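PDB 1LF6: glucoamylase from Thermoanaerobacterium thermosaccharolyticum, which hydrolyses terminal alpha-1,4-linked glucose residues one after another from the non-reducing ends of starch-like chains, releasing beta-D-glucose. Local coordinates for residues A[30-35]-A[59-64]; A[167-172]-A[252-257]. All coordinates share one frame; numbering follows the deposited sequence.

Interaction 1 (A[30-35]-A[59-64])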
loop_
_atom_site.group_PDB
_atom_site.type_symbol
_atom_site.label_atom_id
_atom_site.label_comp_id
_atom_site.label_asym_id
_atom_site.label_seq_id
_atom_site.Cartn_x
_atom_site.Cartn_y
_atom_site.Cartn_z
ATOM N N ASP A 30 18.298 -12.794 -4.382
ATOM C CA ASP A 30 17.027 -12.507 -5.094
ATOM C C ASP A 30 16.583 -11.123 -4.648
ATOM O O ASP A 30 17.233 -10.458 -3.799
ATOM C CB ASP A 30 16.068 -13.625 -4.781
ATOM C CG ASP A 30 14.901 -13.865 -5.664
ATOM O OD1 ASP A 30 14.720 -13.371 -6.786
ATOM O OD2 ASP A 30 14.058 -14.732 -5.249
ATOM N N THR A 31 15.421 -10.739 -5.062
ATOM C CA THR A 31 14.840 -9.423 -4.949
ATOM C C THR A 31 13.344 -9.554 -4.826
ATOM O O THR A 31 12.794 -10.573 -5.312
ATOM C CB THR A 31 15.254 -8.594 -6.190
ATOM O OG1 THR A 31 15.154 -7.205 -5.978
ATOM C CG2 THR A 31 14.669 -9.056 -7.485
ATOM N N TRP A 32 12.649 -8.535 -4.404
ATOM C CA TRP A 32 11.171 -8.650 -4.387
ATOM C C TRP A 32 10.636 -8.309 -5.756
ATOM O O TRP A 32 11.337 -7.858 -6.654
ATOM C CB TRP A 32 10.612 -7.766 -3.285
ATOM C CG TRP A 32 10.975 -8.246 -1.895
ATOM C CD1 TRP A 32 12.009 -7.715 -1.159
ATOM C CD2 TRP A 32 10.453 -9.342 -1.165
ATOM N NE1 TRP A 32 12.111 -8.396 0.025
ATOM C CE2 TRP A 32 11.167 -9.395 0.056
ATOM C CE3 TRP A 32 9.419 -10.256 -1.393
ATOM C CZ2 TRP A 32 10.895 -10.351 1.025
ATOM C CZ3 TRP A 32 9.146 -11.194 -0.422
ATOM C CH2 TRP A 32 9.884 -11.234 0.769
ATOM N N ALA A 33 9.327 -8.463 -5.898
ATOM C CA ALA A 33 8.634 -8.143 -7.142
ATOM C C ALA A 33 8.348 -6.651 -7.308
ATOM O O ALA A 33 8.412 -5.877 -6.353
ATOM C CB ALA A 33 7.321 -8.932 -7.221
ATOM N N SER A 34 8.029 -6.260 -8.537
ATOM C CA SER A 34 7.709 -4.876 -8.846
ATOM C C SER A 34 6.595 -4.406 -7.913
ATOM O O SER A 34 5.632 -5.140 -7.659
ATOM C CB SER A 34 7.247 -4.755 -10.297
ATOM O OG SER A 34 6.753 -3.457 -10.565
ATOM N N ALA A 35 6.727 -3.180 -7.412
ATOM C CA ALA A 35 5.743 -2.610 -6.498
ATOM C C ALA A 35 4.467 -2.132 -7.195
ATOM O O ALA A 35 3.487 -1.788 -6.530
ATOM C CB ALA A 35 6.370 -1.466 -5.703
ATOM N N ILE A 59 0.927 -13.756 -9.684
ATOM C CA ILE A 59 0.864 -13.559 -8.253
ATOM C C ILE A 59 2.254 -13.123 -7.798
ATOM O O ILE A 59 3.253 -13.752 -8.149
ATOM C CB ILE A 59 0.483 -14.878 -7.549
ATOM C CG1 ILE A 59 -0.999 -15.175 -7.794
ATOM C CG2 ILE A 59 0.825 -14.812 -6.069
ATOM C CD1 ILE A 59 -1.429 -16.573 -7.383
ATOM N N SER A 60 2.324 -12.025 -7.052
ATOM C CA SER A 60 3.603 -11.556 -6.543
ATOM C C SER A 60 3.647 -11.900 -5.052
ATOM O O SER A 60 3.445 -13.059 -4.682
ATOM C CB SER A 60 3.762 -10.047 -6.786
ATOM O OG SER A 60 2.588 -9.323 -6.457
ATOM N N GLU A 61 3.892 -10.919 -4.193
ATOM C CA GLU A 61 3.951 -11.197 -2.759
ATOM C C GLU A 61 2.645 -11.748 -2.182
ATOM O O GLU A 61 1.550 -11.326 -2.564
ATOM C CB GLU A 61 4.322 -9.938 -1.966
ATOM C CG GLU A 61 5.750 -9.450 -2.129
ATOM C CD GLU A 61 5.925 -8.505 -3.303
ATOM O OE1 GLU A 61 4.911 -8.100 -3.895
ATOM O OE2 GLU A 61 7.083 -8.164 -3.623
ATOM N N VAL A 62 2.779 -12.703 -1.263
ATOM C CA VAL A 62 1.637 -13.304 -0.582
ATOM C C VAL A 62 1.977 -13.227 0.897
ATOM O O VAL A 62 3.091 -13.564 1.304
ATOM C CB VAL A 62 1.414 -14.783 -0.992
ATOM C CG1 VAL A 62 0.157 -15.318 -0.318
ATOM C CG2 VAL A 62 1.284 -14.899 -2.505
ATOM N N TYR A 63 1.016 -12.791 1.700
ATOM C CA TYR A 63 1.233 -12.611 3.132
ATOM C C TYR A 63 0.469 -13.568 4.039
ATOM O O TYR A 63 -0.680 -13.917 3.765
ATOM C CB TYR A 63 0.869 -11.173 3.510
ATOM C CG TYR A 63 1.660 -10.127 2.754
ATOM C CD1 TYR A 63 2.667 -9.394 3.384
ATOM C CD2 TYR A 63 1.420 -9.887 1.402
ATOM C CE1 TYR A 63 3.417 -8.449 2.683
ATOM C CE2 TYR A 63 2.164 -8.946 0.691
ATOM C CZ TYR A 63 3.160 -8.230 1.337
ATOM O OH TYR A 63 3.896 -7.296 0.634
ATOM N N TYR A 64 1.124 -13.957 5.132
ATOM C CA TYR A 64 0.571 -14.853 6.143
ATOM C C TYR A 64 1.567 -14.987 7.290
ATOM O O TYR A 64 2.772 -15.101 7.062
ATOM C CB TYR A 64 0.280 -16.246 5.556
ATOM C CG TYR A 64 0.201 -17.342 6.608
ATOM C CD1 TYR A 64 1.357 -17.979 7.065
ATOM C CD2 TYR A 64 -1.018 -17.709 7.180
ATOM C CE1 TYR A 64 1.303 -18.949 8.062
ATOM C CE2 TYR A 64 -1.084 -18.683 8.183
ATOM C CZ TYR A 64 0.083 -19.296 8.616
ATOM O OH TYR A 64 0.036 -20.259 9.602
#

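Interaction 2 (A[167-172]-A[252-257]). Unlike the reference sequence in segment 252-257: Gln-252 (reference Gly).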
loop_
_atom_site.group_PDB
_atom_site.type_symbol
_atom_site.label_atom_id
_atom_site.label_comp_id
_atom_site.label_asym_id
_atom_site.label_seq_id
_atom_site.Cartn_x
_atom_site.Cartn_y
_atom_site.Cartn_z
ATOM N N GLU A 167 13.922 -23.489 3.196
ATOM C CA GLU A 167 14.018 -24.940 3.107
ATOM C C GLU A 167 12.876 -25.507 2.279
ATOM O O GLU A 167 11.707 -25.334 2.622
ATOM C CB GLU A 167 13.991 -25.564 4.503
ATOM C CG GLU A 167 14.355 -27.046 4.526
ATOM C CD GLU A 167 14.277 -27.647 5.915
ATOM O OE1 GLU A 167 14.741 -26.994 6.872
ATOM O OE2 GLU A 167 13.761 -28.778 6.052
ATOM N N GLY A 168 13.218 -26.183 1.186
ATOM C CA GLY A 168 12.205 -26.770 0.331
ATOM C C GLY A 168 12.310 -28.282 0.270
ATOM O O GLY A 168 13.408 -28.839 0.321
ATOM N N TYR A 169 11.162 -28.944 0.163
ATOM C CA TYR A 169 11.103 -30.397 0.084
ATOM C C TYR A 169 9.747 -30.850 -0.454
ATOM O O TYR A 169 8.854 -30.031 -0.676
ATOM C CB TYR A 169 11.375 -31.011 1.460
ATOM C CG TYR A 169 10.499 -30.476 2.568
ATOM C CD1 TYR A 169 9.392 -31.193 3.019
ATOM C CD2 TYR A 169 10.787 -29.256 3.178
ATOM C CE1 TYR A 169 8.596 -30.710 4.057
ATOM C CE2 TYR A 169 9.999 -28.762 4.211
ATOM C CZ TYR A 169 8.910 -29.493 4.647
ATOM O OH TYR A 169 8.144 -29.009 5.679
ATOM N N VAL A 170 9.601 -32.155 -0.669
ATOM C CA VAL A 170 8.356 -32.694 -1.201
ATOM C C VAL A 170 7.777 -33.787 -0.308
ATOM O O VAL A 170 8.509 -34.599 0.262
ATOM C CB VAL A 170 8.572 -33.273 -2.619
ATOM C CG1 VAL A 170 7.237 -33.620 -3.255
ATOM C CG2 VAL A 170 9.334 -32.275 -3.477
ATOM N N ILE A 171 6.455 -33.791 -0.177
ATOM C CA ILE A 171 5.776 -34.796 0.623
ATOM C C ILE A 171 4.577 -35.306 -0.159
ATOM O O ILE A 171 4.361 -34.926 -1.311
ATOM C CB ILE A 171 5.258 -34.229 1.960
ATOM C CG1 ILE A 171 4.214 -33.142 1.692
ATOM C CG2 ILE A 171 6.414 -33.688 2.783
ATOM C CD1 ILE A 171 3.459 -32.697 2.926
ATOM N N LYS A 172 3.806 -36.173 0.479
ATOM C CA LYS A 172 2.615 -36.723 -0.134
ATOM C C LYS A 172 1.566 -36.804 0.964
ATOM O O LYS A 172 1.746 -37.499 1.967
ATOM C CB LYS A 172 2.908 -38.108 -0.713
ATOM C CG LYS A 172 1.914 -38.560 -1.770
ATOM C CD LYS A 172 2.337 -39.882 -2.393
ATOM C CE LYS A 172 1.400 -40.294 -3.517
ATOM N NZ LYS A 172 1.773 -41.612 -4.111
ATOM N N GLN A 252 1.512 -23.646 10.586
ATOM C CA GLN A 252 2.639 -23.543 11.510
ATOM C C GLN A 252 3.346 -24.895 11.607
ATOM O O GLN A 252 4.208 -25.109 12.463
ATOM C CB GLN A 252 2.147 -23.107 12.894
ATOM C CG GLN A 252 3.257 -22.845 13.909
ATOM C CD GLN A 252 2.715 -22.543 15.293
ATOM O OE1 GLN A 252 2.007 -23.360 15.887
ATOM N NE2 GLN A 252 3.046 -21.366 15.817
ATOM N N SER A 253 2.966 -25.804 10.716
ATOM C CA SER A 253 3.546 -27.141 10.675
ATOM C C SER A 253 3.227 -27.789 9.337
ATOM O O SER A 253 2.373 -27.308 8.592
ATOM C CB SER A 253 2.982 -28.006 11.811
ATOM O OG SER A 253 1.612 -28.309 11.602
ATOM N N ASP A 254 3.919 -28.881 9.036
ATOM C CA ASP A 254 3.708 -29.613 7.790
ATOM C C ASP A 254 2.285 -30.146 7.684
ATOM O O ASP A 254 1.635 -30.021 6.646
ATOM C CB ASP A 254 4.688 -30.786 7.703
ATOM C CG ASP A 254 5.853 -30.501 6.786
ATOM O OD1 ASP A 254 6.835 -31.271 6.813
ATOM O OD2 ASP A 254 5.778 -29.511 6.029
ATOM N N SER A 255 1.809 -30.742 8.770
ATOM C CA SER A 255 0.471 -31.313 8.800
ATOM C C SER A 255 -0.610 -30.259 8.606
ATOM O O SER A 255 -1.572 -30.481 7.870
ATOM C CB SER A 255 0.243 -32.044 10.124
ATOM O OG SER A 255 -0.997 -32.730 10.104
ATOM N N GLU A 256 -0.452 -29.112 9.261
ATOM C CA GLU A 256 -1.437 -28.047 9.141
ATOM C C GLU A 256 -1.517 -27.548 7.703
ATOM O O GLU A 256 -2.596 -27.494 7.117
ATOM C CB GLU A 256 -1.099 -26.878 10.070
ATOM C CG GLU A 256 -2.313 -26.023 10.420
ATOM C CD GLU A 256 -1.948 -24.679 11.034
ATOM O OE1 GLU A 256 -0.937 -24.603 11.761
ATOM O OE2 GLU A 256 -2.687 -23.699 10.800
ATOM N N ALA A 257 -0.372 -27.187 7.130
ATOM C CA ALA A 257 -0.342 -26.691 5.758
ATOM C C ALA A 257 -0.974 -27.685 4.787
ATOM O O ALA A 257 -1.842 -27.320 3.991
ATOM C CB ALA A 257 1.095 -26.391 5.339
#

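Interaction 1 (A[30-35]-A[59-64])
Glu-61 and Trp-32 both place CG anti to their own carbonyl carbon, and the glutamate then bends sharply at chi2 (88°), which turns the carboxylate aside from the line of the chain and brings OE2 to the loop 30-35 while CG stays by the indole. OE2 reaches the peptide that joins Trp-32 to Ala-33 and accepts a hydrogen bond from Ala-33 N at 3.2 Å. The bond is somewhat bent (141° at the hydrogen) and uses the syn side of OE2, with the donor 34° out of the carboxylate plane. The same oxygen lies 3.6 Å from Trp-32 CB. Nearer the backbone of the glutamate, CG packs obliquely against the six-membered part of the indole, 3.8 Å from Trp-32 CE3. Glutamate suits this place because its methylenes can lie against the ring while its acid end serves a backbone N-H. The other oxygen, OE1, forms a salt bridge with Lys-37, which also takes Ser-34 O; this second partner would favour the charged form of a buried acid and should restrict rotation of the carboxylate. Beside it, Ala-33 CB points at the strand and touches Ser-60 CB at 3.8 Å; these small side chains let the CA atoms of Ala-33 and Ser-60 come within 6.1 Å. Ser-60 OG turns to Thr-53 on the adjoining strand. Thr-31 OG1 bonds to backbone oxygens of Gly-326, Asp-327 and Gln-329 in the catalytic, family 15 part. The arrangement is a buried strand glutamate accepting from a loop N-H, joining the loop between strands 14-16 and 39-42 to an inner strand of the N-terminal super beta-sandwich, where the loop's bonds mark the seam with the (alpha/alpha) barrel.

Interaction 2 (A[167-172]-A[252-257])
The N-terminus of helix 254-266 meets strand 166-173 of the super beta-sandwich here, through one polar pair, Tyr-169 and Asp-254. The two side chains approach from opposite directions, and the phenol oxygen ends at the carboxylate: Tyr-169 OH donates to Asp-254 OD2 at 2.4 Å, a very short bond whose exact geometry is doubtful. Both carboxylate oxygens lie near OH, and Asp-254 CG is at the edge of the ring, in its plane. The carboxylate plane is turned 63° from that of the phenol. Tyrosine fits because its long, rigid ring, with CG lodged between the backbone N and the carbonyl carbon (chi1 53°), carries the hydroxyl well out from the strand; the short aspartate keeps its acceptor close to the helix start. In fold terms, the helix follows strand 243-251 closely and starts with Ser-253 as N-cap, whose OG accepts from Glu-256 N at 3.2 Å. Glu-256 OE1 in turn takes the backbone N of Gln-252 at 2.9 Å, met from above the carboxylate plane (61° out of it), tying the residue before the cap to the first turn. Asp-254, right after the N-cap, lies in that turn at N1, where the helix end would tend to stabilise its negative charge. Met-180 and Tyr-187, on strands 176-183 and 186-192, touch both Tyr-169 and Asp-254, while Arg-16 makes a cation-pi contact with the tyrosine ring.

Both contacts belong to the N-terminal domain, but they join different parts of it. Interaction 1 is fully buried, about 13 Å from its centre to the centre of the chain, and ties a loop to the seven-stranded sheet; the loop's partners suggest that this side faces the catalytic barrel. Interaction 2, centred about 30 Å from the chain centre, is partly buried and fastens a helix start to the ten-stranded sheet, away from the annotated sites. The buried acid is paired with a lysine and a backbone N-H near the interdomain face, whereas the partly exposed one meets a phenol. The two centres are 21 Å apart, and Tyr-64 OH packs 3.8 Å from Gln-252 N.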